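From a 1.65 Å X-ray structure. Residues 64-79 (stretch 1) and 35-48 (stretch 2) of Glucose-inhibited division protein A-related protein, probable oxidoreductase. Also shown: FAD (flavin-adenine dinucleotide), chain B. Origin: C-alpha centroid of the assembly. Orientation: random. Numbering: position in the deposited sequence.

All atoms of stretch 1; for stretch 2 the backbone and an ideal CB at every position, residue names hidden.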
ATOM      1  N   ASP A  64      14.917  -3.449  19.750  1.00 11.86           N
ATOM      2  CA  ASP A  64      13.851  -2.463  19.897  1.00 10.00           C
ATOM      3  C   ASP A  64      12.564  -3.000  19.284  1.00 12.25           C
ATOM      4  O   ASP A  64      12.426  -3.040  18.059  1.00 13.66           O
ATOM      5  CB  ASP A  64      14.251  -1.161  19.203  1.00 10.25           C
ATOM      6  CG  ASP A  64      13.303  -0.020  19.509  1.00  9.59           C
ATOM      7  OD1 ASP A  64      12.277  -0.248  20.186  1.00  9.86           O
ATOM      8  OD2 ASP A  64      13.584   1.110  19.063  1.00 12.36           O
ATOM      9  N   GLU A  65      11.626  -3.405  20.133  1.00 11.56           N
ATOM     10  CA  GLU A  65      10.359  -3.948  19.655  1.00 13.82           C
ATOM     11  C   GLU A  65       9.239  -2.922  19.504  1.00 14.86           C
ATOM     12  O   GLU A  65       8.146  -3.271  19.069  1.00 13.52           O
ATOM     13  CB  GLU A  65       9.874  -5.071  20.577  1.00 19.08           C
ATOM     14  CG  GLU A  65      10.803  -6.270  20.646  1.00 30.59           C
ATOM     15  CD  GLU A  65      10.154  -7.467  21.312  1.00 35.08           C
ATOM     16  OE1 GLU A  65       9.665  -7.324  22.452  1.00 40.81           O
ATOM     17  OE2 GLU A  65      10.136  -8.553  20.694  1.00 40.63           O
ATOM     18  N   ARG A  66       9.502  -1.664  19.853  1.00 11.23           N
ATOM     19  CA  ARG A  66       8.475  -0.627  19.744  1.00  9.75           C
ATOM     20  C   ARG A  66       8.010  -0.475  18.302  1.00  8.72           C
ATOM     21  O   ARG A  66       8.791  -0.110  17.428  1.00  9.67           O
ATOM     22  CB  ARG A  66       9.018   0.709  20.246  1.00 10.74           C
ATOM     23  CG  ARG A  66       9.376   0.714  21.724  1.00  9.91           C
ATOM     24  CD  ARG A  66      10.032   2.029  22.097  1.00  7.00           C
ATOM     25  NE  ARG A  66      11.228   2.254  21.289  1.00  6.71           N
ATOM     26  CZ  ARG A  66      11.945   3.373  21.295  1.00 10.21           C
ATOM     27  NH1 ARG A  66      11.595   4.391  22.074  1.00  9.65           N
ATOM     28  NH2 ARG A  66      13.010   3.479  20.511  1.00  8.89           N
ATOM     29  N   VAL A  67       6.734  -0.740  18.049  1.00  7.90           N
ATOM     30  CA  VAL A  67       6.224  -0.631  16.688  1.00  7.13           C
ATOM     31  C   VAL A  67       6.331   0.776  16.096  1.00  9.24           C
ATOM     32  O   VAL A  67       6.575   0.919  14.899  1.00  9.12           O
ATOM     33  CB  VAL A  67       4.766  -1.135  16.589  1.00 10.05           C
ATOM     34  CG1 VAL A  67       4.718  -2.615  16.941  1.00 11.40           C
ATOM     35  CG2 VAL A  67       3.861  -0.331  17.507  1.00 13.56           C
ATOM     36  N   TRP A  68       6.172   1.815  16.913  1.00  9.34           N
ATOM     37  CA  TRP A  68       6.288   3.169  16.372  1.00 10.13           C
ATOM     38  C   TRP A  68       7.716   3.420  15.905  1.00 12.07           C
ATOM     39  O   TRP A  68       7.935   4.077  14.891  1.00 11.09           O
ATOM     40  CB  TRP A  68       5.897   4.233  17.405  1.00 14.36           C
ATOM     41  CG  TRP A  68       6.010   5.654  16.856  1.00 15.32           C
ATOM     42  CD1 TRP A  68       7.157   6.385  16.683  1.00 15.35           C
ATOM     43  CD2 TRP A  68       4.942   6.474  16.376  1.00 18.03           C
ATOM     44  NE1 TRP A  68       6.865   7.606  16.122  1.00 15.61           N
ATOM     45  CE2 TRP A  68       5.512   7.687  15.924  1.00 18.18           C
ATOM     46  CE3 TRP A  68       3.555   6.301  16.281  1.00 11.70           C
ATOM     47  CZ2 TRP A  68       4.741   8.722  15.387  1.00 15.42           C
ATOM     48  CZ3 TRP A  68       2.789   7.328  15.748  1.00 21.68           C
ATOM     49  CH2 TRP A  68       3.386   8.526  15.306  1.00 21.12           C
ATOM     50  N   ALA A  69       8.687   2.897  16.647  1.00  9.42           N
ATOM     51  CA  ALA A  69      10.090   3.066  16.288  1.00  9.48           C
ATOM     52  C   ALA A  69      10.386   2.353  14.972  1.00  8.02           C
ATOM     53  O   ALA A  69      11.182   2.832  14.162  1.00  8.40           O
ATOM     54  CB  ALA A  69      10.987   2.527  17.399  1.00  9.31           C
ATOM     55  N   PHE A  70       9.747   1.203  14.757  1.00  8.00           N
ATOM     56  CA  PHE A  70       9.938   0.464  13.514  1.00  7.80           C
ATOM     57  C   PHE A  70       9.447   1.365  12.381  1.00  4.99           C
ATOM     58  O   PHE A  70      10.109   1.514  11.355  1.00  7.22           O
ATOM     59  CB  PHE A  70       9.131  -0.840  13.527  1.00  7.77           C
ATOM     60  CG  PHE A  70       9.268  -1.650  12.266  1.00  8.37           C
ATOM     61  CD1 PHE A  70      10.260  -2.616  12.148  1.00  8.30           C
ATOM     62  CD2 PHE A  70       8.417  -1.428  11.186  1.00  9.05           C
ATOM     63  CE1 PHE A  70      10.407  -3.354  10.973  1.00 10.66           C
ATOM     64  CE2 PHE A  70       8.553  -2.159  10.005  1.00 10.44           C
ATOM     65  CZ  PHE A  70       9.550  -3.122   9.899  1.00 10.12           C
ATOM     66  N   HIS A  71       8.278   1.967  12.579  1.00  8.27           N
ATOM     67  CA  HIS A  71       7.716   2.876  11.590  1.00  7.19           C
ATOM     68  C   HIS A  71       8.703   4.002  11.279  1.00  7.33           C
ATOM     69  O   HIS A  71       8.952   4.316  10.118  1.00  7.16           O
ATOM     70  CB  HIS A  71       6.399   3.479  12.103  1.00  8.79           C
ATOM     71  CG  HIS A  71       6.217   4.923  11.744  1.00 10.96           C
ATOM     72  ND1 HIS A  71       6.407   5.947  12.648  1.00 12.56           N
ATOM     73  CD2 HIS A  71       5.908   5.516  10.566  1.00  4.94           C
ATOM     74  CE1 HIS A  71       6.225   7.107  12.042  1.00  6.78           C
ATOM     75  NE2 HIS A  71       5.921   6.873  10.778  1.00 14.39           N
ATOM     76  N   ALA A  72       9.271   4.603  12.320  1.00  8.72           N
ATOM     77  CA  ALA A  72      10.200   5.709  12.121  1.00  8.41           C
ATOM     78  C   ALA A  72      11.470   5.303  11.388  1.00  7.66           C
ATOM     79  O   ALA A  72      11.949   6.036  10.523  1.00  9.49           O
ATOM     80  CB  ALA A  72      10.551   6.356  13.466  1.00  7.78           C
ATOM     81  N   ARG A  73      12.027   4.146  11.734  1.00  8.47           N
ATOM     82  CA  ARG A  73      13.243   3.684  11.072  1.00  6.82           C
ATOM     83  C   ARG A  73      12.978   3.370   9.601  1.00  6.96           C
ATOM     84  O   ARG A  73      13.790   3.694   8.732  1.00  7.89           O
ATOM     85  CB  ARG A  73      13.809   2.444  11.779  1.00  6.67           C
ATOM     86  CG  ARG A  73      14.416   2.725  13.152  1.00  9.18           C
ATOM     87  CD  ARG A  73      15.265   1.548  13.615  1.00 11.86           C
ATOM     88  NE  ARG A  73      14.494   0.309  13.588  1.00 10.44           N
ATOM     89  CZ  ARG A  73      13.632  -0.059  14.531  1.00  8.76           C
ATOM     90  NH1 ARG A  73      13.435   0.707  15.596  1.00  9.38           N
ATOM     91  NH2 ARG A  73      12.940  -1.181  14.390  1.00 10.30           N
ATOM     92  N   ALA A  74      11.838   2.747   9.323  1.00  7.22           N
ATOM     93  CA  ALA A  74      11.481   2.404   7.951  1.00  6.97           C
ATOM     94  C   ALA A  74      11.278   3.676   7.136  1.00  8.07           C
ATOM     95  O   ALA A  74      11.750   3.786   6.001  1.00  8.19           O
ATOM     96  CB  ALA A  74      10.208   1.558   7.938  1.00  8.51           C
ATOM     97  N   LYS A  75      10.568   4.634   7.718  1.00  9.95           N
ATOM     98  CA  LYS A  75      10.310   5.903   7.045  1.00  9.30           C
ATOM     99  C   LYS A  75      11.627   6.584   6.675  1.00  9.62           C
ATOM    100  O   LYS A  75      11.799   7.053   5.550  1.00  9.72           O
ATOM    101  CB  LYS A  75       9.484   6.815   7.958  1.00  7.29           C
ATOM    102  CG  LYS A  75       9.156   8.192   7.380  1.00  8.51           C
ATOM    103  CD  LYS A  75       8.137   8.891   8.270  1.00  8.93           C
ATOM    104  CE  LYS A  75       7.892  10.334   7.855  1.00  9.25           C
ATOM    105  NZ  LYS A  75       9.061  11.205   8.166  1.00 10.45           N
ATOM    106  N   TYR A  76      12.560   6.623   7.622  1.00  8.10           N
ATOM    107  CA  TYR A  76      13.853   7.259   7.388  1.00  8.61           C
ATOM    108  C   TYR A  76      14.634   6.576   6.268  1.00  8.72           C
ATOM    109  O   TYR A  76      15.302   7.239   5.467  1.00 10.10           O
ATOM    110  CB  TYR A  76      14.676   7.260   8.678  1.00  9.79           C
ATOM    111  CG  TYR A  76      15.909   8.125   8.597  1.00 11.34           C
ATOM    112  CD1 TYR A  76      15.801   9.512   8.479  1.00 15.72           C
ATOM    113  CD2 TYR A  76      17.182   7.562   8.617  1.00 18.09           C
ATOM    114  CE1 TYR A  76      16.932  10.316   8.384  1.00 21.13           C
ATOM    115  CE2 TYR A  76      18.322   8.359   8.520  1.00 18.32           C
ATOM    116  CZ  TYR A  76      18.190   9.732   8.404  1.00 22.61           C
ATOM    117  OH  TYR A  76      19.313  10.525   8.309  1.00 23.31           O
ATOM    118  N   LEU A  77      14.553   5.251   6.210  1.00  8.37           N
ATOM    119  CA  LEU A  77      15.241   4.504   5.164  1.00 10.02           C
ATOM    120  C   LEU A  77      14.691   4.892   3.787  1.00  8.58           C
ATOM    121  O   LEU A  77      15.452   5.080   2.836  1.00 10.57           O
ATOM    122  CB  LEU A  77      15.086   2.998   5.397  1.00 11.38           C
ATOM    123  CG  LEU A  77      15.966   2.401   6.500  1.00 13.46           C
ATOM    124  CD1 LEU A  77      15.515   0.991   6.835  1.00 12.04           C
ATOM    125  CD2 LEU A  77      17.415   2.407   6.040  1.00 17.20           C
ATOM    126  N   LEU A  78      13.371   5.016   3.685  1.00  9.30           N
ATOM    127  CA  LEU A  78      12.737   5.399   2.422  1.00  6.72           C
ATOM    128  C   LEU A  78      13.149   6.805   2.004  1.00 10.96           C
ATOM    129  O   LEU A  78      13.341   7.082   0.819  1.00 10.19           O
ATOM    130  CB  LEU A  78      11.213   5.355   2.550  1.00  6.36           C
ATOM    131  CG  LEU A  78      10.567   3.973   2.652  1.00  9.47           C
ATOM    132  CD1 LEU A  78       9.125   4.107   3.106  1.00 12.31           C
ATOM    133  CD2 LEU A  78      10.646   3.286   1.295  1.00 10.37           C
ATOM    134  N   GLU A  79      13.283   7.690   2.983  1.00  9.51           N
ATOM    135  CA  GLU A  79      13.649   9.070   2.704  1.00 10.00           C
ATOM    136  C   GLU A  79      15.084   9.215   2.204  1.00  9.96           C
ATOM    137  O   GLU A  79      15.467  10.272   1.705  1.00 12.02           O
ATOM    138  CB  GLU A  79      13.411   9.922   3.956  1.00  9.43           C
ATOM    139  CG  GLU A  79      11.954   9.884   4.401  1.00  9.93           C
ATOM    140  CD  GLU A  79      11.709  10.532   5.748  1.00 11.38           C
ATOM    141  OE1 GLU A  79      12.618  10.494   6.606  1.00 13.82           O
ATOM    142  OE2 GLU A  79      10.595  11.061   5.955  1.00 12.28           O
ATOM    143  N   UNK A  35      -0.949   9.318   5.511  1.00  7.94           N
ATOM    144  CA  UNK A  35      -0.350   9.789   6.752  1.00 10.15           C
ATOM    145  C   UNK A  35       1.117   9.402   6.834  1.00  8.86           C
ATOM    146  O   UNK A  35       1.445   8.223   6.921  1.00  9.89           O
ATOM    147  CB  UNK A  35      -1.110   9.230   7.957  1.00 10.15           C
ATOM    148  N   UNK A  36       2.002  10.394   6.801  1.00 10.07           N
ATOM    149  CA  UNK A  36       3.429  10.101   6.886  1.00  8.28           C
ATOM    150  C   UNK A  36       3.764   9.496   8.243  1.00  7.86           C
ATOM    151  O   UNK A  36       4.728   8.739   8.367  1.00  9.49           O
ATOM    152  CB  UNK A  36       4.255  11.366   6.648  1.00  8.28           C
ATOM    153  N   UNK A  37       2.954   9.805   9.254  1.00  9.68           N
ATOM    154  CA  UNK A  37       3.186   9.277  10.596  1.00 11.55           C
ATOM    155  C   UNK A  37       2.786   7.811  10.730  1.00  8.98           C
ATOM    156  O   UNK A  37       2.907   7.227  11.809  1.00 13.28           O
ATOM    157  CB  UNK A  37       2.418  10.113  11.622  1.00 11.55           C
ATOM    158  N   UNK A  38       2.313   7.214   9.640  1.00  8.53           N
ATOM    159  CA  UNK A  38       1.900   5.812   9.666  1.00  8.93           C
ATOM    160  C   UNK A  38       2.678   4.956   8.669  1.00  8.06           C
ATOM    161  O   UNK A  38       2.377   3.777   8.495  1.00  8.60           O
ATOM    162  CB  UNK A  38       0.402   5.705   9.375  1.00  8.93           C
ATOM    163  N   UNK A  39       3.669   5.552   8.008  1.00  8.04           N
ATOM    164  CA  UNK A  39       4.482   4.819   7.041  1.00  6.80           C
ATOM    165  C   UNK A  39       5.060   3.546   7.655  1.00  8.73           C
ATOM    166  O   UNK A  39       5.733   3.594   8.678  1.00  9.94           O
ATOM    167  CB  UNK A  39       5.611   5.708   6.516  1.00  6.80           C
ATOM    168  N   UNK A  40       4.789   2.405   7.028  1.00  6.33           N
ATOM    169  CA  UNK A  40       5.313   1.128   7.514  1.00  6.36           C
ATOM    170  C   UNK A  40       4.999   0.835   8.978  1.00  8.13           C
ATOM    171  O   UNK A  40       5.803   0.213   9.674  1.00  9.01           O
ATOM    172  CB  UNK A  40       6.830   1.096   7.316  1.00  6.36           C
ATOM    173  N   UNK A  41       3.832   1.266   9.443  1.00  7.05           N
ATOM    174  CA  UNK A  41       3.431   1.022  10.822  1.00  5.72           C
ATOM    175  C   UNK A  41       2.970  -0.425  10.985  1.00  4.93           C
ATOM    176  O   UNK A  41       2.113  -0.893  10.243  1.00  7.26           O
ATOM    177  CB  UNK A  41       2.322   1.990  11.241  1.00  5.72           C
ATOM    178  N   UNK A  42       3.543  -1.154  11.951  1.00  7.18           N
ATOM    179  CA  UNK A  42       3.130  -2.546  12.152  1.00  7.09           C
ATOM    180  C   UNK A  42       1.905  -2.636  13.055  1.00  8.17           C
ATOM    181  O   UNK A  42       1.453  -1.640  13.625  1.00 11.32           O
ATOM    182  CB  UNK A  42       4.279  -3.361  12.749  1.00  7.09           C
ATOM    183  N   UNK A  43       1.372  -3.845  13.162  1.00 10.68           N
ATOM    184  CA  UNK A  43       0.279  -4.130  14.076  1.00 10.43           C
ATOM    185  C   UNK A  43       1.132  -4.684  15.218  1.00 10.18           C
ATOM    186  O   UNK A  43       1.515  -3.941  16.121  1.00 11.10           O
ATOM    187  CB  UNK A  43      -0.797  -5.076  13.539  1.00 10.43           C
ATOM    188  N   UNK A  44       1.468  -5.971  15.164  1.00 10.53           N
ATOM    189  CA  UNK A  44       2.346  -6.547  16.180  1.00  9.95           C
ATOM    190  C   UNK A  44       3.783  -6.353  15.700  1.00  9.49           C
ATOM    191  O   UNK A  44       4.037  -6.226  14.500  1.00 11.34           O
ATOM    192  CB  UNK A  44       2.032  -8.024  16.426  1.00  9.95           C
ATOM    193  N   UNK A  45       4.746  -6.321  16.630  1.00  8.98           N
ATOM    194  CA  UNK A  45       6.146  -6.142  16.233  1.00  9.16           C
ATOM    195  C   UNK A  45       6.608  -7.178  15.205  1.00  9.47           C
ATOM    196  O   UNK A  45       6.416  -8.380  15.394  1.00 11.03           O
ATOM    197  CB  UNK A  45       7.047  -6.213  17.468  1.00  9.16           C
ATOM    198  N   UNK A  46       7.200  -6.720  14.091  1.00  9.63           N
ATOM    199  CA  UNK A  46       7.677  -7.654  13.068  1.00  8.55           C
ATOM    200  C   UNK A  46       8.820  -8.492  13.634  1.00 11.52           C
ATOM    201  O   UNK A  46       9.713  -7.965  14.297  1.00 13.20           O
ATOM    202  CB  UNK A  46       8.130  -6.905  11.813  1.00  8.55           C
ATOM    203  N   UNK A  47       8.786  -9.794  13.374  1.00  9.90           N
ATOM    204  CA  UNK A  47       9.822 -10.695  13.858  1.00 12.07           C
ATOM    205  C   UNK A  47      10.383 -11.525  12.711  1.00 11.47           C
ATOM    206  O   UNK A  47       9.661 -11.878  11.778  1.00 11.12           O
ATOM    207  CB  UNK A  47       9.272 -11.607  14.957  1.00 12.07           C
ATOM    208  N   UNK A  48      11.684 -11.850  12.766  1.00 11.92           N
ATOM    209  CA  UNK A  48      12.334 -12.641  11.717  1.00 11.18           C
ATOM    210  C   UNK A  48      11.763 -14.051  11.585  1.00 11.73           C
ATOM    211  O   UNK A  48      11.107 -14.553  12.497  1.00 14.61           O
ATOM    212  CB  UNK A  48      13.836 -12.728  11.994  1.00 11.18           C
TER
HETATM  213  PA  FAD B 301      -0.465  -1.460   5.065  1.00  7.35           P
HETATM  214  O1A FAD B 301      -1.628  -1.342   5.959  1.00  7.04           O
HETATM  215  O2A FAD B 301       0.862  -1.820   5.628  1.00  9.30           O
HETATM  216  O5B FAD B 301      -0.276  -0.095   4.262  1.00  7.46           O
HETATM  217  C5B FAD B 301      -1.390   0.510   3.601  1.00  6.88           C
HETATM  218  C4B FAD B 301      -1.035   1.984   3.452  1.00  6.31           C
HETATM  219  O4B FAD B 301      -1.951   2.540   2.509  1.00  6.30           O
HETATM  220  C3B FAD B 301      -1.183   2.811   4.744  1.00  8.52           C
HETATM  221  O3B FAD B 301      -0.038   3.594   5.007  1.00 11.66           O
HETATM  222  C2B FAD B 301      -2.419   3.622   4.489  1.00  9.58           C
HETATM  223  O2B FAD B 301      -2.545   4.808   5.237  1.00 10.34           O
HETATM  224  C1B FAD B 301      -2.337   3.824   2.978  1.00  9.36           C
HETATM  225  N9A FAD B 301      -3.599   4.173   2.330  1.00  8.53           N
HETATM  226  C8A FAD B 301      -4.763   3.440   2.329  1.00  7.89           C
HETATM  227  N7A FAD B 301      -5.731   4.034   1.642  1.00  8.94           N
HETATM  228  C5A FAD B 301      -5.160   5.203   1.178  1.00  7.81           C
HETATM  229  C6A FAD B 301      -5.675   6.260   0.390  1.00  7.36           C
HETATM  230  N6A FAD B 301      -6.910   6.294  -0.077  1.00  8.21           N
HETATM  231  N1A FAD B 301      -4.820   7.310   0.097  1.00  8.14           N
HETATM  232  C2A FAD B 301      -3.527   7.301   0.569  1.00  8.34           C
HETATM  233  N3A FAD B 301      -2.979   6.317   1.330  1.00  6.27           N
HETATM  234  C4A FAD B 301      -3.835   5.296   1.606  1.00  7.51           C
HETATM  235  N1  FAD B 301       0.690  -9.401   9.632  1.00  8.31           N
HETATM  236  C2  FAD B 301       1.749  -9.750  10.439  1.00 10.43           C
HETATM  237  O2  FAD B 301       2.755 -10.231   9.977  1.00 11.25           O
HETATM  238  N3  FAD B 301       1.636  -9.534  11.821  1.00 10.27           N
HETATM  239  C4  FAD B 301       0.527  -8.994  12.436  1.00 12.94           C
HETATM  240  O4  FAD B 301       0.496  -8.828  13.674  1.00 14.37           O
HETATM  241  C4X FAD B 301      -0.558  -8.640  11.608  1.00 11.20           C
HETATM  242  N5  FAD B 301      -1.713  -8.098  12.156  1.00  8.90           N
HETATM  243  C5X FAD B 301      -2.781  -7.750  11.350  1.00  7.34           C
HETATM  244  C6  FAD B 301      -3.930  -7.208  11.925  1.00  9.40           C
HETATM  245  C7  FAD B 301      -5.046  -6.828  11.155  1.00 11.64           C
HETATM  246  C7M FAD B 301      -6.254  -6.243  11.843  1.00 12.23           C
HETATM  247  C8  FAD B 301      -4.983  -7.012   9.728  1.00 10.49           C
HETATM  248  C8M FAD B 301      -6.128  -6.625   8.831  1.00 11.13           C
HETATM  249  C9  FAD B 301      -3.826  -7.568   9.128  1.00 10.57           C
HETATM  250  C9A FAD B 301      -2.705  -7.947   9.914  1.00  9.12           C
HETATM  251  N10 FAD B 301      -1.508  -8.513   9.348  1.00  7.30           N
HETATM  252  C10 FAD B 301      -0.439  -8.860  10.194  1.00 10.25           C
HETATM  253  C1' FAD B 301      -1.365  -8.764   7.858  1.00  8.29           C
HETATM  254  C2' FAD B 301      -0.457  -7.833   7.024  1.00  8.60           C
HETATM  255  O2' FAD B 301       0.886  -8.158   7.261  1.00  8.92           O
HETATM  256  C3' FAD B 301      -0.681  -6.340   7.340  1.00  9.38           C
HETATM  257  O3' FAD B 301      -2.035  -5.959   7.104  1.00  9.50           O
HETATM  258  C4' FAD B 301       0.191  -5.405   6.477  1.00  9.60           C
HETATM  259  O4' FAD B 301       0.181  -4.077   6.996  1.00  8.11           O
HETATM  260  C5' FAD B 301      -0.333  -5.429   5.028  1.00  8.71           C
HETATM  261  O5' FAD B 301       0.500  -4.600   4.202  1.00  7.20           O
HETATM  262  P   FAD B 301      -0.089  -3.601   3.122  1.00  7.81           P
HETATM  263  O1P FAD B 301       1.098  -3.006   2.486  1.00  7.40           O
HETATM  264  O2P FAD B 301      -1.055  -4.303   2.211  1.00  8.29           O
HETATM  265  O3P FAD B 301      -0.902  -2.527   3.937  1.00  6.38           O

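Position 35 has nothing of the helix within reach of its CB, so the contact leaves it free; it is Ser35. At 36 the CB points sideways, 4.0 Å from Lys75 CE, where the aliphatic part of a lysine invites an apolar partner. Leu36 supplies one, and its backbone also takes part: His71 NE2 donates a hydrogen bond to Leu36 O at 3.3 Å, a demand any side chain here could meet.

Position 37 lies beside the Trp68 ring, its CB 4.1 Å from Trp68 CH2, with open space beyond; small, polar or apolar residues would all serve. Asp37 is deposited, and its O sits over one face of the His71 ring. At 38 the CB points away, so stretch 1 sets no preference; Ala38 opens a type II turn ending at 41.

The CB of position 39 points sideways into a groove, 4.1 Å from His71 CD2 and 4.3 Å from Lys75 CB. A compact or branched apolar residue suits it. Val39, chi1 t, sets CG1 3.7 Å from Leu78 CD1.

Position 40 has phi/psi of 54/34, a left-handed conformation that glycine or asparagine adopts readily. Yet its CB points toward the helix and packs tightly, 3.5 Å from Ala74 CB, so an unbranched apolar chain is also attractive. Met40 takes that option, bringing CE to 4.1 Å from Phe70 CE2.

At position 41 the CB points sideways, the CB of 41 lying 4.4 Å from His71 CB, and a long flexible apolar chain could turn back to the helix. Met41 does so: its CE lies 3.5 Å from Trp68 CE3.

Position 42 points toward the helix, its CB 4.3 Å from Val67 CG1. With phi -85, proline is permitted, as are other modest apolar residues. Pro42 sets CG 3.4 Å from Phe70 CD2.

Positions 43 and 44 point away, so stretch 1 sets no preference; the flavin beside them would suit aromatic or apolar groups. Phe43 lays a ring face against it, CD2 to FAD C5X 3.3 Å; Leu44 N makes a weak hydrogen bond to FAD O4.

At 45, phi -55 and a CB 3.5 Å from Glu65 O favor something compact. Pro45 places CG 3.7 Å from Val67 CG1. Position 46 points toward the helix, its CB 4.3 Å from Phe70 CE1, and welcomes apolar groups; Pro46 lays CG over the ring face, a CH-pi contact.

Position 47 starts sideways in open space near an acidic side chain, suiting a long basic one. Lys47 brings CE to 4.2 Å from Glu65 OE2. Position 48, Pro48, is out of reach.

Stretch 2 (35-48) SLDAVMMPFLPPKP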
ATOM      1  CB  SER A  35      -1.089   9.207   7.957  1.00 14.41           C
ATOM      2  OG  SER A  35      -0.498   9.661   9.164  1.00 21.06           O
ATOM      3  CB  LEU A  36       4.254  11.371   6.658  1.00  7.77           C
ATOM      4  CG  LEU A  36       4.226  11.907   5.222  1.00  9.67           C
ATOM      5  CD1 LEU A  36       5.018  13.201   5.170  1.00 11.20           C
ATOM      6  CD2 LEU A  36       4.818  10.885   4.254  1.00  9.89           C
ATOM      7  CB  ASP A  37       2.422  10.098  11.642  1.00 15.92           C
ATOM      8  CG  ASP A  37       2.748  11.576  11.577  1.00 27.96           C
ATOM      9  OD1 ASP A  37       3.947  11.919  11.495  1.00 33.44           O
ATOM     10  OD2 ASP A  37       1.806  12.395  11.616  1.00 35.00           O
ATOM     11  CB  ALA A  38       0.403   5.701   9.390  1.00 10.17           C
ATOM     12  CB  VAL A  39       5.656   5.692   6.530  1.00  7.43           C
ATOM     13  CG1 VAL A  39       6.620   4.858   5.704  1.00  8.65           C
ATOM     14  CG2 VAL A  39       5.115   6.840   5.704  1.00  9.55           C
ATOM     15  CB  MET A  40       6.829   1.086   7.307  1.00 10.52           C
ATOM     16  CG  MET A  40       7.261   0.955   5.867  1.00 15.94           C
ATOM     17  SD  MET A  40       7.013  -0.716   5.261  1.00 16.56           S
ATOM     18  CE  MET A  40       8.445  -1.555   5.994  1.00 11.41           C
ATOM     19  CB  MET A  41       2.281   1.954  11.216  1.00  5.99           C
ATOM     20  CG  MET A  41       1.868   1.851  12.683  1.00  9.01           C
ATOM     21  SD  MET A  41       3.173   2.401  13.806  1.00  9.18           S
ATOM     22  CE  MET A  41       3.047   4.197  13.566  1.00 11.07           C
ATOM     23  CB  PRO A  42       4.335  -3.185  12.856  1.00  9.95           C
ATOM     24  CG  PRO A  42       5.462  -2.169  12.714  1.00  9.67           C
ATOM     25  CD  PRO A  42       4.752  -0.849  12.734  1.00  7.79           C
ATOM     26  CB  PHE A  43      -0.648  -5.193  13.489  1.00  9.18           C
ATOM     27  CG  PHE A  43      -1.641  -4.649  12.497  1.00  8.17           C
ATOM     28  CD1 PHE A  43      -2.833  -4.075  12.929  1.00  7.20           C
ATOM     29  CD2 PHE A  43      -1.396  -4.731  11.131  1.00 11.46           C
ATOM     30  CE1 PHE A  43      -3.773  -3.594  12.013  1.00  8.18           C
ATOM     31  CE2 PHE A  43      -2.327  -4.255  10.205  1.00 10.00           C
ATOM     32  CZ  PHE A  43      -3.518  -3.686  10.648  1.00  8.09           C
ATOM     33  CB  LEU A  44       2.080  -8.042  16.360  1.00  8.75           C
ATOM     34  CG  LEU A  44       0.790  -8.461  17.061  1.00 12.23           C
ATOM     35  CD1 LEU A  44       0.745  -9.975  17.130  1.00 16.31           C
ATOM     36  CD2 LEU A  44       0.734  -7.855  18.455  1.00 16.38           C
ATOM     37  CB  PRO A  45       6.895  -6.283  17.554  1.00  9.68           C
ATOM     38  CG  PRO A  45       5.939  -5.694  18.535  1.00 12.79           C
ATOM     39  CD  PRO A  45       4.608  -6.289  18.098  1.00 12.21           C
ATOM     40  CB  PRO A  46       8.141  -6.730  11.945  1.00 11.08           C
ATOM     41  CG  PRO A  46       7.224  -5.543  12.092  1.00 11.23           C
ATOM     42  CD  PRO A  46       7.220  -5.335  13.585  1.00 10.77           C
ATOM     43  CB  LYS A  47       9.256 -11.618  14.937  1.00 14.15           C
ATOM     44  CG  LYS A  47       8.797 -10.900  16.195  1.00 18.51           C
ATOM     45  CD  LYS A  47       8.235 -11.887  17.208  1.00 25.05           C
ATOM     46  CE  LYS A  47       7.785 -11.187  18.479  1.00 32.66           C
ATOM     47  NZ  LYS A  47       7.202 -12.149  19.454  1.00 34.85           N
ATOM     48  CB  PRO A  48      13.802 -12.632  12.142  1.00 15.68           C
ATOM     49  CG  PRO A  48      13.714 -12.588  13.629  1.00 13.85           C
ATOM     50  CD  PRO A  48      12.620 -11.569  13.868  1.00 13.10           C
TER
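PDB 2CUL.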